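TetR family transcriptional repressor LfrR (PDB 2V57) represses transcription of the lfrRA efflux-pump operon by binding directly to the lfrR-lfrA promoter region. Local coordinates at residues A64-D69 with L118-I124; P31-L35 with E55-L59; L89-E94 with V173-M177; L60-A64 with F105-E109. All coordinates share one frame. Residue numbers count along the deposited sequence, not the author numbering.

Contact 1: residues A64-D69 with L118-I124; sequences ARHVHD and LAAYFDI. With SO4 (sulfate ion), chain G.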
loop_
_atom_site.group_PDB
_atom_site.type_symbol
_atom_site.label_atom_id
_atom_site.label_comp_id
_atom_site.label_asym_id
_atom_site.label_seq_id
_atom_site.Cartn_x
_atom_site.Cartn_y
_atom_site.Cartn_z
ATOM N N ALA B 64 10.617 5.866 -9.045
ATOM C CA ALA B 64 10.646 4.884 -7.960
ATOM C C ALA B 64 12.078 4.672 -7.455
ATOM O O ALA B 64 12.329 4.684 -6.243
ATOM C CB ALA B 64 9.982 3.555 -8.405
ATOM N N ARG B 65 13.026 4.475 -8.368
ATOM C CA ARG B 65 14.432 4.506 -7.983
ATOM C C ARG B 65 14.788 5.778 -7.161
ATOM O O ARG B 65 15.361 5.696 -6.072
ATOM C CB ARG B 65 15.354 4.358 -9.212
ATOM C CG ARG B 65 15.373 2.951 -9.853
ATOM C CD ARG B 65 16.545 2.830 -10.840
ATOM N NE ARG B 65 16.419 3.702 -12.018
ATOM C CZ ARG B 65 15.678 3.400 -13.092
ATOM N NH1 ARG B 65 15.643 4.214 -14.137
ATOM N NH2 ARG B 65 14.973 2.275 -13.130
ATOM N N HIS B 66 14.426 6.947 -7.676
ATOM C CA HIS B 66 14.765 8.209 -7.024
ATOM C C HIS B 66 14.194 8.300 -5.604
ATOM O O HIS B 66 14.923 8.665 -4.669
ATOM C CB HIS B 66 14.312 9.406 -7.880
ATOM C CG HIS B 66 14.634 10.748 -7.273
ATOM N ND1 HIS B 66 15.924 11.185 -7.060
ATOM C CD2 HIS B 66 13.825 11.751 -6.857
ATOM C CE1 HIS B 66 15.893 12.396 -6.526
ATOM N NE2 HIS B 66 14.633 12.760 -6.393
ATOM N N VAL B 67 12.915 7.947 -5.438
ATOM C CA VAL B 67 12.298 7.925 -4.120
ATOM C C VAL B 67 12.948 6.935 -3.158
ATOM O O VAL B 67 13.150 7.264 -1.990
ATOM C CB VAL B 67 10.762 7.693 -4.184
ATOM C CG1 VAL B 67 10.178 7.597 -2.778
ATOM C CG2 VAL B 67 10.097 8.837 -4.961
ATOM N N HIS B 68 13.253 5.721 -3.626
ATOM C CA HIS B 68 14.003 4.772 -2.794
ATOM C C HIS B 68 15.357 5.366 -2.375
ATOM O O HIS B 68 15.781 5.212 -1.218
ATOM C CB HIS B 68 14.212 3.438 -3.515
ATOM C CG HIS B 68 14.968 2.433 -2.709
ATOM N ND1 HIS B 68 14.448 1.848 -1.574
ATOM C CD2 HIS B 68 16.214 1.924 -2.860
ATOM C CE1 HIS B 68 15.334 1.011 -1.070
ATOM N NE2 HIS B 68 16.414 1.035 -1.834
ATOM N N ASP B 69 16.019 6.060 -3.303
ATOM C CA ASP B 69 17.270 6.777 -2.989
ATOM C C ASP B 69 17.067 7.814 -1.872
ATOM O O ASP B 69 17.884 7.928 -0.945
ATOM C CB ASP B 69 17.801 7.542 -4.206
ATOM C CG ASP B 69 18.370 6.648 -5.289
ATOM O OD1 ASP B 69 18.710 5.467 -5.027
ATOM O OD2 ASP B 69 18.487 7.167 -6.421
ATOM N N LEU B 118 13.469 -3.647 -10.518
ATOM C CA LEU B 118 13.139 -2.573 -9.594
ATOM C C LEU B 118 12.995 -3.163 -8.192
ATOM O O LEU B 118 13.327 -2.508 -7.202
ATOM C CB LEU B 118 11.852 -1.850 -10.010
ATOM C CG LEU B 118 11.526 -0.524 -9.317
ATOM C CD1 LEU B 118 12.615 0.558 -9.617
ATOM C CD2 LEU B 118 10.142 -0.049 -9.728
ATOM N N ALA B 119 12.514 -4.402 -8.111
ATOM C CA ALA B 119 12.394 -5.071 -6.816
ATOM C C ALA B 119 13.787 -5.230 -6.186
ATOM O O ALA B 119 13.958 -5.026 -4.983
ATOM C CB ALA B 119 11.715 -6.408 -6.962
ATOM N N ALA B 120 14.767 -5.607 -7.004
ATOM C CA ALA B 120 16.157 -5.750 -6.546
ATOM C C ALA B 120 16.718 -4.407 -6.094
ATOM O O ALA B 120 17.440 -4.321 -5.092
ATOM C CB ALA B 120 17.054 -6.370 -7.657
ATOM N N TYR B 121 16.386 -3.352 -6.829
ATOM C CA TYR B 121 16.818 -2.009 -6.447
ATOM C C TYR B 121 16.301 -1.608 -5.061
ATOM O O TYR B 121 17.063 -1.083 -4.241
ATOM C CB TYR B 121 16.351 -0.986 -7.482
ATOM C CG TYR B 121 17.094 0.335 -7.424
ATOM C CD1 TYR B 121 18.258 0.532 -8.165
ATOM C CD2 TYR B 121 16.625 1.381 -6.646
ATOM C CE1 TYR B 121 18.944 1.753 -8.126
ATOM C CE2 TYR B 121 17.303 2.598 -6.582
ATOM C CZ TYR B 121 18.452 2.782 -7.317
ATOM O OH TYR B 121 19.104 4.003 -7.251
ATOM N N PHE B 122 15.010 -1.854 -4.820
ATOM C CA PHE B 122 14.334 -1.519 -3.566
ATOM C C PHE B 122 14.903 -2.314 -2.389
ATOM O O PHE B 122 14.830 -1.879 -1.246
ATOM C CB PHE B 122 12.834 -1.854 -3.676
ATOM C CG PHE B 122 11.980 -0.747 -4.253
ATOM C CD1 PHE B 122 12.538 0.293 -4.998
ATOM C CD2 PHE B 122 10.598 -0.764 -4.067
ATOM C CE1 PHE B 122 11.738 1.302 -5.521
ATOM C CE2 PHE B 122 9.796 0.236 -4.593
ATOM C CZ PHE B 122 10.361 1.267 -5.322
ATOM N N ASP B 123 15.424 -3.503 -2.669
ATOM C CA ASP B 123 15.997 -4.346 -1.624
ATOM C C ASP B 123 17.173 -3.681 -0.918
ATOM O O ASP B 123 17.392 -3.906 0.278
ATOM C CB ASP B 123 16.481 -5.670 -2.204
ATOM C CG ASP B 123 15.356 -6.614 -2.511
ATOM O OD1 ASP B 123 14.242 -6.418 -1.978
ATOM O OD2 ASP B 123 15.591 -7.561 -3.290
ATOM N N ILE B 124 17.943 -2.887 -1.660
ATOM C CA ILE B 124 19.206 -2.373 -1.121
ATOM C C ILE B 124 18.929 -1.314 -0.073
ATOM O O ILE B 124 18.274 -0.309 -0.356
ATOM C CB ILE B 124 20.159 -1.863 -2.233
ATOM C CG1 ILE B 124 20.565 -3.040 -3.118
ATOM C CG2 ILE B 124 21.394 -1.189 -1.619
ATOM C CD1 ILE B 124 21.540 -2.684 -4.212
HETATM S S SO4 G . 17.201 7.737 -14.375
HETATM O O1 SO4 G . 16.949 6.703 -13.389
HETATM O O2 SO4 G . 16.641 9.011 -13.965
HETATM O O3 SO4 G . 18.646 7.919 -14.586
HETATM O O4 SO4 G . 16.567 7.302 -15.622
#
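Two hydrogen bonds tie the connecting helix 56-77 to helix 116-123 of the TetR-type regulatory domain. H68 NE2 donates to I124 O at 2.7 Å, just where helix 116-123 gives way to loop, and the hydroxyl Y121 OH donates to D69 OD1, also at 2.7 Å. A third polar interaction lies at the margin: R65 NH1 reaches O1 of a sulfate ion at 2.9 Å. That ion, probably from the crystallisation liquor, is also held by Y53 and R16, so it sits beside the DNA-binding domain.

The general principle is that side chains of a long connecting helix can bridge to a neighbour running the same way. Here the two axes lie 10.0 Å apart and only 9° from parallel, a spacing filled by an aromatic cluster of H68, Y121 and F122. The imidazole and the phenyl ring are nearly parallel but slid apart, while F122 CA sits over the imidazole face, 3.7 Å from its centroid. R65 lays its aliphatic part across the Y121 ring, with CG 3.7 Å from the centroid in a CH-pi contact. Deeper in, A64 is small enough for the apolar side chains to close around it: its CB lies 3.8 Å from L118 CD2 and 3.9 Å from F122 CZ.

Contact 2: residues P31-L35 with E55-L59; sequences PTAAL and ERTDL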
loop_
_atom_site.group_PDB
_atom_site.type_symbol
_atom_site.label_atom_id
_atom_site.label_comp_id
_atom_site.label_asym_id
_atom_site.label_seq_id
_atom_site.Cartn_x
_atom_site.Cartn_y
_atom_site.Cartn_z
ATOM N N PRO B 31 -2.497 10.643 -10.284
ATOM C CA PRO B 31 -1.752 9.407 -10.571
ATOM C C PRO B 31 -1.780 8.969 -12.032
ATOM O O PRO B 31 -0.889 8.224 -12.457
ATOM C CB PRO B 31 -2.443 8.354 -9.692
ATOM C CG PRO B 31 -3.261 9.127 -8.693
ATOM C CD PRO B 31 -3.623 10.423 -9.357
ATOM N N THR B 32 -2.767 9.425 -12.788
ATOM C CA THR B 32 -2.850 9.068 -14.196
ATOM C C THR B 32 -2.296 10.141 -15.128
ATOM O O THR B 32 -2.468 10.035 -16.339
ATOM C CB THR B 32 -4.306 8.758 -14.624
ATOM O OG1 THR B 32 -5.139 9.895 -14.377
ATOM C CG2 THR B 32 -4.850 7.568 -13.851
ATOM N N ALA B 33 -1.652 11.168 -14.576
ATOM C CA ALA B 33 -1.099 12.257 -15.399
ATOM C C ALA B 33 -0.179 11.769 -16.516
ATOM O O ALA B 33 0.725 10.972 -16.289
ATOM C CB ALA B 33 -0.352 13.281 -14.524
ATOM N N ALA B 34 -0.401 12.279 -17.722
ATOM C CA ALA B 34 0.444 11.948 -18.866
ATOM C C ALA B 34 1.868 12.498 -18.737
ATOM O O ALA B 34 2.121 13.489 -18.042
ATOM C CB ALA B 34 -0.200 12.465 -20.151
ATOM N N LEU B 35 2.795 11.850 -19.427
ATOM C CA LEU B 35 4.183 12.287 -19.436
ATOM C C LEU B 35 4.298 13.759 -19.866
ATOM O O LEU B 35 5.105 14.508 -19.321
ATOM C CB LEU B 35 5.007 11.370 -20.341
ATOM C CG LEU B 35 6.528 11.528 -20.362
ATOM C CD1 LEU B 35 7.091 11.432 -18.951
ATOM C CD2 LEU B 35 7.126 10.458 -21.234
ATOM N N GLU B 55 9.227 6.585 -22.730
ATOM C CA GLU B 55 7.853 6.218 -22.432
ATOM C C GLU B 55 7.550 6.528 -20.976
ATOM O O GLU B 55 8.452 6.593 -20.136
ATOM C CB GLU B 55 7.613 4.737 -22.729
ATOM C CG GLU B 55 7.608 4.433 -24.227
ATOM C CD GLU B 55 7.182 3.012 -24.547
ATOM O OE1 GLU B 55 6.413 2.829 -25.516
ATOM O OE2 GLU B 55 7.617 2.080 -23.832
ATOM N N ARG B 56 6.273 6.720 -20.677
ATOM C CA ARG B 56 5.840 7.046 -19.333
ATOM C C ARG B 56 6.351 6.030 -18.317
ATOM O O ARG B 56 6.798 6.390 -17.216
ATOM C CB ARG B 56 4.312 7.077 -19.295
ATOM C CG ARG B 56 3.733 7.628 -18.030
ATOM C CD ARG B 56 2.239 7.874 -18.229
ATOM N NE ARG B 56 1.611 8.471 -17.062
ATOM C CZ ARG B 56 1.213 7.778 -15.999
ATOM N NH1 ARG B 56 1.385 6.465 -15.966
ATOM N NH2 ARG B 56 0.636 8.395 -14.977
ATOM N N THR B 57 6.268 4.753 -18.680
ATOM C CA THR B 57 6.696 3.681 -17.787
ATOM C C THR B 57 8.178 3.820 -17.389
ATOM O O THR B 57 8.559 3.436 -16.277
ATOM C CB THR B 57 6.396 2.265 -18.372
ATOM O OG1 THR B 57 6.297 1.314 -17.300
ATOM C CG2 THR B 57 7.487 1.813 -19.360
ATOM N N ASP B 58 9.003 4.382 -18.277
ATOM C CA ASP B 58 10.428 4.606 -17.977
ATOM C C ASP B 58 10.580 5.677 -16.897
ATOM O O ASP B 58 11.481 5.605 -16.057
ATOM C CB ASP B 58 11.205 5.060 -19.215
ATOM C CG ASP B 58 11.140 4.055 -20.359
ATOM O OD1 ASP B 58 11.311 2.842 -20.108
ATOM O OD2 ASP B 58 10.942 4.485 -21.518
ATOM N N LEU B 59 9.703 6.680 -16.936
ATOM C CA LEU B 59 9.732 7.734 -15.926
ATOM C C LEU B 59 9.294 7.160 -14.585
ATOM O O LEU B 59 9.887 7.467 -13.543
ATOM C CB LEU B 59 8.870 8.940 -16.325
ATOM C CG LEU B 59 8.672 9.997 -15.231
ATOM C CD1 LEU B 59 10.000 10.580 -14.765
ATOM C CD2 LEU B 59 7.760 11.101 -15.720
#
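P31 opens the contact with its backbone, not its ring: P31 O accepts a hydrogen bond from R56 NH2 at 3.0 Å, while its CA-to-CB bond points away and the residue packs on P110 of the second subunit. At T32 the chain turns around the guanidinium, and T32 C comes within 3.4 Å of R56 NH2. The carbonyl of A33 is the main acceptor, taking R56 NE at 2.8 Å and R56 NH2 at 2.9 Å, so one oxygen serves two donors. A34 follows at the N-cap position of helix 35-42, the first helix of the helix-turn-helix motif. L35, the first residue of that helix, adds an apolar pair, its CD1 meeting L59 CD2 at 3.3 Å, and its CD2 packs against the first turn of helix 56-77, 3.9 Å from R56 N. The extended side chain of R56 thus spans from the start of helix 56-77 back to the loop after helix 11-27.

This is a worked case of a loop held by an arginine through main-chain carbonyls. Because the acceptors are P31 O and A33 O, the bonding depends on the path of the backbone, and the shape of the loop leading into the DNA-binding motif is tied to the start of the connecting helix.

Contact 3: residues L89-E94 with V173-M177; sequences LRRVVE and VDAIM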
loop_
_atom_site.group_PDB
_atom_site.type_symbol
_atom_site.label_atom_id
_atom_site.label_comp_id
_atom_site.label_asym_id
_atom_site.label_seq_id
_atom_site.Cartn_x
_atom_site.Cartn_y
_atom_site.Cartn_z
ATOM N N LEU B 89 14.181 6.624 16.946
ATOM C CA LEU B 89 13.111 6.030 16.149
ATOM C C LEU B 89 12.161 7.120 15.652
ATOM O O LEU B 89 11.721 7.090 14.509
ATOM C CB LEU B 89 12.346 4.967 16.951
ATOM C CG LEU B 89 11.190 4.261 16.232
ATOM C CD1 LEU B 89 11.649 3.645 14.907
ATOM C CD2 LEU B 89 10.507 3.211 17.138
ATOM N N ARG B 90 11.849 8.086 16.513
ATOM C CA ARG B 90 11.015 9.204 16.088
ATOM C C ARG B 90 11.641 9.969 14.913
ATOM O O ARG B 90 10.946 10.300 13.946
ATOM C CB ARG B 90 10.723 10.160 17.244
ATOM C CG ARG B 90 9.960 11.402 16.803
ATOM C CD ARG B 90 9.553 12.262 17.997
ATOM N NE ARG B 90 8.469 11.618 18.727
ATOM C CZ ARG B 90 7.190 11.953 18.598
ATOM N NH1 ARG B 90 6.845 12.943 17.786
ATOM N NH2 ARG B 90 6.265 11.299 19.285
ATOM N N ARG B 91 12.942 10.236 14.978
ATOM C CA ARG B 91 13.623 10.906 13.870
ATOM C C ARG B 91 13.509 10.098 12.569
ATOM O O ARG B 91 13.309 10.661 11.491
ATOM C CB ARG B 91 15.088 11.162 14.209
ATOM C CG ARG B 91 15.305 12.191 15.308
ATOM C CD ARG B 91 16.727 12.706 15.314
ATOM N NE ARG B 91 17.712 11.640 15.469
ATOM C CZ ARG B 91 18.091 11.148 16.647
ATOM N NH1 ARG B 91 17.557 11.627 17.762
ATOM N NH2 ARG B 91 19.006 10.182 16.722
ATOM N N VAL B 92 13.628 8.779 12.678
ATOM C CA VAL B 92 13.505 7.914 11.508
ATOM C C VAL B 92 12.113 7.991 10.900
ATOM O O VAL B 92 11.969 8.131 9.678
ATOM C CB VAL B 92 13.875 6.459 11.842
ATOM C CG1 VAL B 92 13.404 5.511 10.740
ATOM C CG2 VAL B 92 15.394 6.356 12.063
ATOM N N VAL B 93 11.089 7.894 11.748
ATOM C CA VAL B 93 9.710 8.048 11.301
ATOM C C VAL B 93 9.503 9.390 10.587
ATOM O O VAL B 93 8.935 9.443 9.492
ATOM C CB VAL B 93 8.705 7.926 12.476
ATOM C CG1 VAL B 93 7.293 8.293 12.006
ATOM C CG2 VAL B 93 8.722 6.491 13.066
ATOM N N GLU B 94 9.960 10.472 11.213
ATOM C CA GLU B 94 9.835 11.794 10.596
ATOM C C GLU B 94 10.510 11.844 9.239
ATOM O O GLU B 94 9.941 12.352 8.272
ATOM C CB GLU B 94 10.430 12.874 11.509
ATOM C CG GLU B 94 9.606 13.116 12.749
ATOM C CD GLU B 94 10.350 13.908 13.802
ATOM O OE1 GLU B 94 11.591 14.007 13.719
ATOM O OE2 GLU B 94 9.693 14.429 14.725
ATOM N N VAL B 173 3.102 11.586 13.543
ATOM C CA VAL B 173 4.315 10.980 14.082
ATOM C C VAL B 173 4.022 10.326 15.436
ATOM O O VAL B 173 4.377 9.168 15.664
ATOM C CB VAL B 173 5.467 11.986 14.151
ATOM C CG1 VAL B 173 6.675 11.389 14.865
ATOM C CG2 VAL B 173 5.846 12.433 12.745
ATOM N N ASP B 174 3.329 11.042 16.316
ATOM C CA ASP B 174 2.909 10.464 17.594
ATOM C C ASP B 174 2.099 9.168 17.421
ATOM O O ASP B 174 2.288 8.214 18.162
ATOM C CB ASP B 174 2.064 11.450 18.399
ATOM C CG ASP B 174 2.867 12.627 18.931
ATOM O OD1 ASP B 174 4.110 12.661 18.763
ATOM O OD2 ASP B 174 2.237 13.528 19.516
ATOM N N ALA B 175 1.165 9.163 16.470
ATOM C CA ALA B 175 0.304 8.002 16.259
ATOM C C ALA B 175 1.096 6.825 15.715
ATOM O O ALA B 175 0.932 5.689 16.167
ATOM C CB ALA B 175 -0.862 8.346 15.324
ATOM N N ILE B 176 1.959 7.084 14.737
ATOM C CA ILE B 176 2.783 6.012 14.209
ATOM C C ILE B 176 3.650 5.456 15.340
ATOM O O ILE B 176 3.735 4.244 15.520
ATOM C CB ILE B 176 3.648 6.473 13.036
ATOM C CG1 ILE B 176 2.759 6.764 11.816
ATOM C CG2 ILE B 176 4.707 5.409 12.689
ATOM C CD1 ILE B 176 3.556 7.395 10.652
ATOM N N MET B 177 4.269 6.338 16.119
ATOM C CA MET B 177 5.117 5.879 17.228
ATOM C C MET B 177 4.329 5.011 18.217
ATOM O O MET B 177 4.793 3.946 18.634
ATOM C CB MET B 177 5.779 7.057 17.958
ATOM C CG MET B 177 6.899 7.717 17.195
ATOM S SD MET B 177 8.317 6.621 16.947
ATOM C CE MET B 177 8.934 6.420 18.627
#
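R90, M177 and V173 lose the most surface here, and each shows a different way for two crossing helices to meet. R90, on helix 85-97, extends its side chain across the gap to D174 of helix 169-182. R90 NH2 and R90 NH1 both donate to D174 OD1, at 2.6 and 2.9 Å, forming a salt bridge at the edge of the guanidinium. Its face is covered by carbon: V173 CG1 lies 3.3 Å from R90 NH1, and M177 CG also lies over that face.

M177 brings its sulfur into the interface, where SD packs 3.8 Å from L89 CG and 3.9 Å from V93 CG2. V173 fills the other end, its CG2 3.8 Å from E94 CG. V93 contributes from the facing helix, with CG1 3.9 Å from I176 CG2. The axes approach to 10.1 Å at a crossing angle of 120°, and L89, V93, V173, I176 and M177 fill the space between them.

As in other TetR-family repressors, the last two long helices lie at the dimer interface: A175 and I176 pack on W147 of the second subunit, and L89 on I185 of that chain. The contact pairs an apolar core with a salt bridge along one flank, so the charges are matched while valine and methionine carbons shield the guanidinium face.

Contact 4: residues L60-A64 with F105-E109; sequences LRALA and FVYYE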
loop_
_atom_site.group_PDB
_atom_site.type_symbol
_atom_site.label_atom_id
_atom_site.label_comp_id
_atom_site.label_asym_id
_atom_site.label_seq_id
_atom_site.Cartn_x
_atom_site.Cartn_y
_atom_site.Cartn_z
ATOM N N LEU B 60 8.295 6.282 -14.621
ATOM C CA LEU B 60 7.760 5.692 -13.400
ATOM C C LEU B 60 8.821 4.872 -12.663
ATOM O O LEU B 60 8.940 4.951 -11.437
ATOM C CB LEU B 60 6.528 4.828 -13.725
ATOM C CG LEU B 60 5.127 5.435 -13.546
ATOM C CD1 LEU B 60 5.062 6.929 -13.857
ATOM C CD2 LEU B 60 4.054 4.648 -14.333
ATOM N N ARG B 61 9.576 4.074 -13.412
ATOM C CA ARG B 61 10.659 3.300 -12.826
ATOM C C ARG B 61 11.790 4.203 -12.291
ATOM O O ARG B 61 12.278 4.026 -11.159
ATOM C CB ARG B 61 11.150 2.252 -13.831
ATOM C CG ARG B 61 10.016 1.289 -14.274
ATOM C CD ARG B 61 10.269 0.730 -15.679
ATOM N NE ARG B 61 9.056 0.132 -16.236
ATOM C CZ ARG B 61 8.915 -1.169 -16.462
ATOM N NH1 ARG B 61 9.923 -1.977 -16.202
ATOM N NH2 ARG B 61 7.784 -1.655 -16.960
ATOM N N ALA B 62 12.179 5.205 -13.075
ATOM C CA ALA B 62 13.135 6.218 -12.595
ATOM C C ALA B 62 12.688 6.957 -11.315
ATOM O O ALA B 62 13.497 7.192 -10.409
ATOM C CB ALA B 62 13.439 7.231 -13.698
ATOM N N LEU B 63 11.410 7.317 -11.239
ATOM C CA LEU B 63 10.898 8.038 -10.075
ATOM C C LEU B 63 11.000 7.127 -8.855
ATOM O O LEU B 63 11.417 7.551 -7.771
ATOM C CB LEU B 63 9.433 8.435 -10.303
ATOM C CG LEU B 63 8.643 9.078 -9.153
ATOM C CD1 LEU B 63 9.185 10.438 -8.849
ATOM C CD2 LEU B 63 7.149 9.176 -9.491
ATOM N N ALA B 64 10.617 5.866 -9.045
ATOM C CA ALA B 64 10.646 4.884 -7.960
ATOM C C ALA B 64 12.078 4.672 -7.455
ATOM O O ALA B 64 12.329 4.684 -6.243
ATOM C CB ALA B 64 9.982 3.555 -8.405
ATOM N N PHE B 105 2.491 6.068 -4.246
ATOM C CA PHE B 105 2.492 5.778 -5.676
ATOM C C PHE B 105 3.566 4.733 -5.994
ATOM O O PHE B 105 3.310 3.794 -6.755
ATOM C CB PHE B 105 2.675 7.076 -6.487
ATOM C CG PHE B 105 2.563 6.904 -7.997
ATOM C CD1 PHE B 105 1.367 7.127 -8.651
ATOM C CD2 PHE B 105 3.681 6.583 -8.759
ATOM C CE1 PHE B 105 1.267 7.004 -10.039
ATOM C CE2 PHE B 105 3.585 6.455 -10.146
ATOM C CZ PHE B 105 2.371 6.664 -10.783
ATOM N N VAL B 106 4.756 4.860 -5.397
ATOM C CA VAL B 106 5.866 3.992 -5.803
ATOM C C VAL B 106 6.076 2.715 -4.979
ATOM O O VAL B 106 6.779 1.813 -5.415
ATOM C CB VAL B 106 7.215 4.756 -5.904
ATOM C CG1 VAL B 106 7.066 5.973 -6.830
ATOM C CG2 VAL B 106 7.722 5.164 -4.513
ATOM N N TYR B 107 5.459 2.627 -3.805
ATOM C CA TYR B 107 5.714 1.496 -2.905
ATOM C C TYR B 107 5.581 0.111 -3.551
ATOM O O TYR B 107 6.491 -0.706 -3.454
ATOM C CB TYR B 107 4.828 1.582 -1.657
ATOM C CG TYR B 107 5.125 0.487 -0.651
ATOM C CD1 TYR B 107 6.264 0.539 0.154
ATOM C CD2 TYR B 107 4.274 -0.593 -0.509
ATOM C CE1 TYR B 107 6.547 -0.468 1.064
ATOM C CE2 TYR B 107 4.542 -1.601 0.409
ATOM C CZ TYR B 107 5.678 -1.533 1.192
ATOM O OH TYR B 107 5.941 -2.543 2.107
ATOM N N TYR B 108 4.466 -0.131 -4.230
ATOM C CA TYR B 108 4.133 -1.466 -4.751
ATOM C C TYR B 108 4.452 -1.559 -6.249
ATOM O O TYR B 108 4.091 -2.526 -6.917
ATOM C CB TYR B 108 2.640 -1.765 -4.487
ATOM C CG TYR B 108 2.268 -3.234 -4.531
ATOM C CD1 TYR B 108 2.836 -4.147 -3.638
ATOM C CD2 TYR B 108 1.341 -3.713 -5.469
ATOM C CE1 TYR B 108 2.508 -5.510 -3.691
ATOM C CE2 TYR B 108 0.996 -5.070 -5.523
ATOM C CZ TYR B 108 1.585 -5.964 -4.629
ATOM O OH TYR B 108 1.261 -7.307 -4.682
ATOM N N GLU B 109 5.135 -0.539 -6.764
ATOM C CA GLU B 109 5.446 -0.463 -8.191
ATOM C C GLU B 109 6.229 -1.636 -8.820
ATOM O O GLU B 109 5.956 -2.003 -9.965
ATOM C CB GLU B 109 6.150 0.862 -8.499
ATOM C CG GLU B 109 6.495 1.042 -9.960
ATOM C CD GLU B 109 6.704 2.499 -10.332
ATOM O OE1 GLU B 109 7.859 2.870 -10.654
ATOM O OE2 GLU B 109 5.710 3.266 -10.295
#
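In this TetR-type fold, helix 56-77 leads from the DNA-binding domain into the regulatory domain, and the buried contact with the end of helix 102-106 and the turn after it is one place where the two are packed together. Most of the contact is apolar. L60 CG meets the edge of the F105 ring, 3.9 Å from CE2, and L63 CD2 lies 4.4 Å from F105 CD2 and 4.2 Å from V106 CG1. Where the backbones come nearest, A64 and V106 have CA atoms 5.3 Å apart, and their CB atoms are 3.9 Å from each other; the small methyl of A64 lets the two chains approach this closely.

Turn geometry provides the second element. A type I beta turn runs from V106 to E109, with E109 N hydrogen-bonded to V106 O at 3.2 Å, and Y108 takes the N-cap position of helix 109-112. The turn swings E109 back toward the long helix while Y107 and Y108 reach the second subunit, where their hydroxyls are hydrogen-bonded to its E161 and K164 respectively.

Finally, a polar side chain enters these apolar surroundings: the carboxyl group of E109, buried between the segments, brings OE1 to 3.2 Å from A64 CB and to 2.5 Å from L60 O.

From the N terminus, contact 2 is closed first: the chain between its segments holds helix 46-52 and the rest of helix 35-42, so the DNA-binding motif is bracketed by 31-35 and the start of helix 56-77. The same helix then enters contacts 4 and 1, which share A64 and cross, because their second segments follow in the same order as their first, along helices 102-106 and 116-123. Contact 3 crosses both, opening at helix 85-97 and closing only at helix 169-182. Contact 2 is thus internal to the DNA-binding part, whereas contacts 4 and 1 join it, through helix 56-77, to the regulatory helices. Contacts 2, 3 and 4 all touch the second subunit.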